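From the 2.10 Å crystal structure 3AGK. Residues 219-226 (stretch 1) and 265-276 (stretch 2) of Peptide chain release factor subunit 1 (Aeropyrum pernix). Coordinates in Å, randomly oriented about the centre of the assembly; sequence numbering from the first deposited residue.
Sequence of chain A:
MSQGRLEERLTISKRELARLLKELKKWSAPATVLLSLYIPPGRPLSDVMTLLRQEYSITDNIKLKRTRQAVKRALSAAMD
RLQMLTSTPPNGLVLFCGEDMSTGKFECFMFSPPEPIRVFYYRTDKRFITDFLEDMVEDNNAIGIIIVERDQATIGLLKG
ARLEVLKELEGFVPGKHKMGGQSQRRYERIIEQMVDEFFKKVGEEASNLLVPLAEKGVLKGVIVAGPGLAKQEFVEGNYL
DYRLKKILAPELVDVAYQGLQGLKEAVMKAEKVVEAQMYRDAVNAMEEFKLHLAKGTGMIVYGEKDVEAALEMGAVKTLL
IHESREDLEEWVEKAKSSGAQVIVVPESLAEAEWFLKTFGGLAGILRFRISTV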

# COMPACT_ATOMS: atom_id res chain seq x y z
N LEU A 219 1.16 10.66 3.68
CA LEU A 219 1.86 10.48 4.95
C LEU A 219 1.30 11.44 5.99
O LEU A 219 1.33 12.65 5.79
CB LEU A 219 3.37 10.73 4.80
CG LEU A 219 4.28 10.08 5.84
CD1 LEU A 219 4.17 8.55 5.76
CD2 LEU A 219 5.76 10.51 5.65
N LYS A 220 0.82 10.89 7.10
CA LYS A 220 0.25 11.70 8.17
C LYS A 220 1.19 11.89 9.36
O LYS A 220 1.01 12.80 10.17
CB LYS A 220 -1.09 11.13 8.63
CG LYS A 220 -2.19 11.23 7.57
CD LYS A 220 -2.76 12.65 7.46
CE LYS A 220 -4.16 12.72 8.09
NZ LYS A 220 -4.78 14.08 8.02
N GLY A 221 2.19 11.03 9.48
CA GLY A 221 3.09 11.12 10.62
C GLY A 221 4.34 10.29 10.48
O GLY A 221 4.43 9.44 9.58
N VAL A 222 5.29 10.51 11.38
CA VAL A 222 6.52 9.73 11.41
C VAL A 222 6.84 9.37 12.84
O VAL A 222 6.83 10.23 13.72
CB VAL A 222 7.71 10.50 10.80
CG1 VAL A 222 9.02 9.66 10.90
CG2 VAL A 222 7.40 10.88 9.35
N ILE A 223 7.08 8.10 13.08
CA ILE A 223 7.52 7.67 14.40
C ILE A 223 9.03 7.51 14.34
O ILE A 223 9.56 6.85 13.43
CB ILE A 223 6.89 6.33 14.78
CG1 ILE A 223 5.37 6.48 14.97
CG2 ILE A 223 7.53 5.78 16.06
CD1 ILE A 223 4.63 5.14 15.00
N VAL A 224 9.72 8.13 15.28
CA VAL A 224 11.15 7.84 15.42
C VAL A 224 11.33 6.99 16.68
O VAL A 224 10.86 7.36 17.75
CB VAL A 224 12.05 9.12 15.45
CG1 VAL A 224 13.53 8.75 15.66
CG2 VAL A 224 11.87 9.91 14.18
N ALA A 225 11.98 5.84 16.53
CA ALA A 225 12.19 4.90 17.63
C ALA A 225 13.64 4.42 17.65
O ALA A 225 14.40 4.70 16.75
CB ALA A 225 11.28 3.70 17.49
N GLY A 226 13.99 3.67 18.68
CA GLY A 226 15.31 3.09 18.76
C GLY A 226 15.71 2.87 20.20
O GLY A 226 15.04 3.36 21.12
N GLU A 265 7.42 -3.36 17.03
CA GLU A 265 7.53 -2.88 18.40
C GLU A 265 7.24 -1.37 18.51
O GLU A 265 6.53 -0.93 19.42
CB GLU A 265 8.88 -3.21 19.03
CG GLU A 265 9.01 -2.61 20.44
CD GLU A 265 10.19 -3.15 21.25
OE1 GLU A 265 11.24 -3.51 20.66
OE2 GLU A 265 10.06 -3.20 22.50
N ALA A 266 7.76 -0.59 17.58
CA ALA A 266 7.55 0.85 17.60
C ALA A 266 6.08 1.21 17.38
O ALA A 266 5.53 2.11 18.03
CB ALA A 266 8.39 1.52 16.56
N VAL A 267 5.45 0.50 16.45
CA VAL A 267 4.04 0.72 16.17
C VAL A 267 3.16 0.32 17.37
O VAL A 267 2.25 1.05 17.76
CB VAL A 267 3.61 -0.00 14.86
CG1 VAL A 267 2.11 0.09 14.65
CG2 VAL A 267 4.37 0.61 13.66
N MET A 268 3.43 -0.84 17.97
CA MET A 268 2.67 -1.23 19.13
C MET A 268 2.84 -0.24 20.28
O MET A 268 1.93 -0.05 21.07
CB MET A 268 3.03 -2.65 19.60
CG MET A 268 2.79 -3.73 18.55
SD MET A 268 1.07 -3.79 17.94
CE MET A 268 0.14 -4.19 19.43
N LYS A 269 4.00 0.40 20.38
CA LYS A 269 4.27 1.24 21.55
C LYS A 269 3.90 2.69 21.32
O LYS A 269 3.83 3.46 22.27
CB LYS A 269 5.72 1.13 21.99
CG LYS A 269 6.02 -0.17 22.68
CD LYS A 269 7.48 -0.30 23.05
CE LYS A 269 7.84 0.56 24.24
NZ LYS A 269 9.07 0.01 24.90
N ALA A 270 3.67 3.05 20.07
CA ALA A 270 3.29 4.43 19.73
C ALA A 270 1.80 4.65 20.00
O ALA A 270 1.02 5.00 19.11
CB ALA A 270 3.63 4.73 18.28
N GLU A 271 1.40 4.44 21.24
CA GLU A 271 -0.02 4.43 21.55
C GLU A 271 -0.75 5.75 21.26
O GLU A 271 -1.98 5.78 21.12
CB GLU A 271 -0.25 3.92 22.98
CG GLU A 271 -0.28 2.39 23.04
CD GLU A 271 0.55 1.82 24.18
OE1 GLU A 271 0.10 0.81 24.78
OE2 GLU A 271 1.64 2.35 24.46
N LYS A 272 0.00 6.83 21.12
CA LYS A 272 -0.62 8.13 20.86
C LYS A 272 -0.85 8.43 19.38
O LYS A 272 -1.46 9.44 19.04
CB LYS A 272 0.15 9.27 21.55
CG LYS A 272 -0.14 9.41 23.05
CD LYS A 272 -1.65 9.34 23.32
CE LYS A 272 -2.01 9.66 24.78
NZ LYS A 272 -2.58 11.03 24.96
N VAL A 273 -0.37 7.56 18.49
CA VAL A 273 -0.65 7.77 17.07
C VAL A 273 -1.87 6.98 16.58
O VAL A 273 -1.91 5.75 16.65
CB VAL A 273 0.62 7.63 16.16
CG1 VAL A 273 1.79 7.04 16.92
CG2 VAL A 273 0.32 6.89 14.85
N VAL A 274 -2.86 7.72 16.10
CA VAL A 274 -4.19 7.18 15.82
C VAL A 274 -4.20 6.28 14.60
O VAL A 274 -4.91 5.27 14.57
CB VAL A 274 -5.19 8.32 15.54
CG1 VAL A 274 -6.48 7.77 15.00
CG2 VAL A 274 -5.43 9.12 16.80
N GLU A 275 -3.42 6.66 13.59
CA GLU A 275 -3.33 5.92 12.33
C GLU A 275 -2.72 4.53 12.54
O GLU A 275 -2.70 3.71 11.64
CB GLU A 275 -2.49 6.71 11.31
CG GLU A 275 -3.11 8.02 10.84
CD GLU A 275 -2.93 9.17 11.83
OE1 GLU A 275 -2.31 8.96 12.89
OE2 GLU A 275 -3.42 10.28 11.53
N ALA A 276 -2.24 4.28 13.75
CA ALA A 276 -1.65 2.98 14.07
C ALA A 276 -2.62 2.03 14.80
O ALA A 276 -2.26 0.90 15.11
CB ALA A 276 -0.40 3.17 14.90

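A β-strand that includes Leu219 to Ala225 lies against the last turn of a helix and the segment that follows it. No hydrogen bond crosses between the two stretches, so side-chain packing makes the contact, burying 272 Å² in all. Through Ile223 to Ala225 the strand alternates: Ile223 and Ala225 direct their CB atoms toward the second stretch, whereas Val224 points away. Lys220, out of step with that alternation, also points its CB toward the second stretch.

Ile223 is the centre of the contact, with 86 Å² covered. Its CG2 lies 4.4 Å from CB of Ala266 in the helix, while its CD1 reaches beyond the helix end, 3.5 Å from CB of Ala270 and 3.9 Å from CG1 of Val273. A branched, wholly apolar side chain suits this place, since it can touch several aliphatic neighbours at once and loses no hydrogen bond on burial.

The backbone of the second stretch brings those neighbours together. Ala270 is the first residue to leave helical angles, and it opens a type I turn closed by the hydrogen bond from Val273 N to Ala270 O, 3.0 Å long. The turn lets Ala270 and Val273 both face the isoleucine.

Ala266 has 39 Å² covered. Its CB meets CB of Ala225 at 3.7 Å, and the small methyl groups allow a close approach of strand and helix, with the two CA atoms only 6.2 Å apart.

At the other end of the contact, Lys220 and Glu275 have 37 Å² covered apiece. Despite their opposite charges they form no salt bridge: the closest pair is Lys220 CB and Glu275 OE2, 3.8 Å apart, and the end of the lysine side chain leads away. The aliphatic base of Lys220 therefore packs beside the carboxylate, while its amino group can remain in solvent, as befits an exposed residue at the margin of an apolar contact.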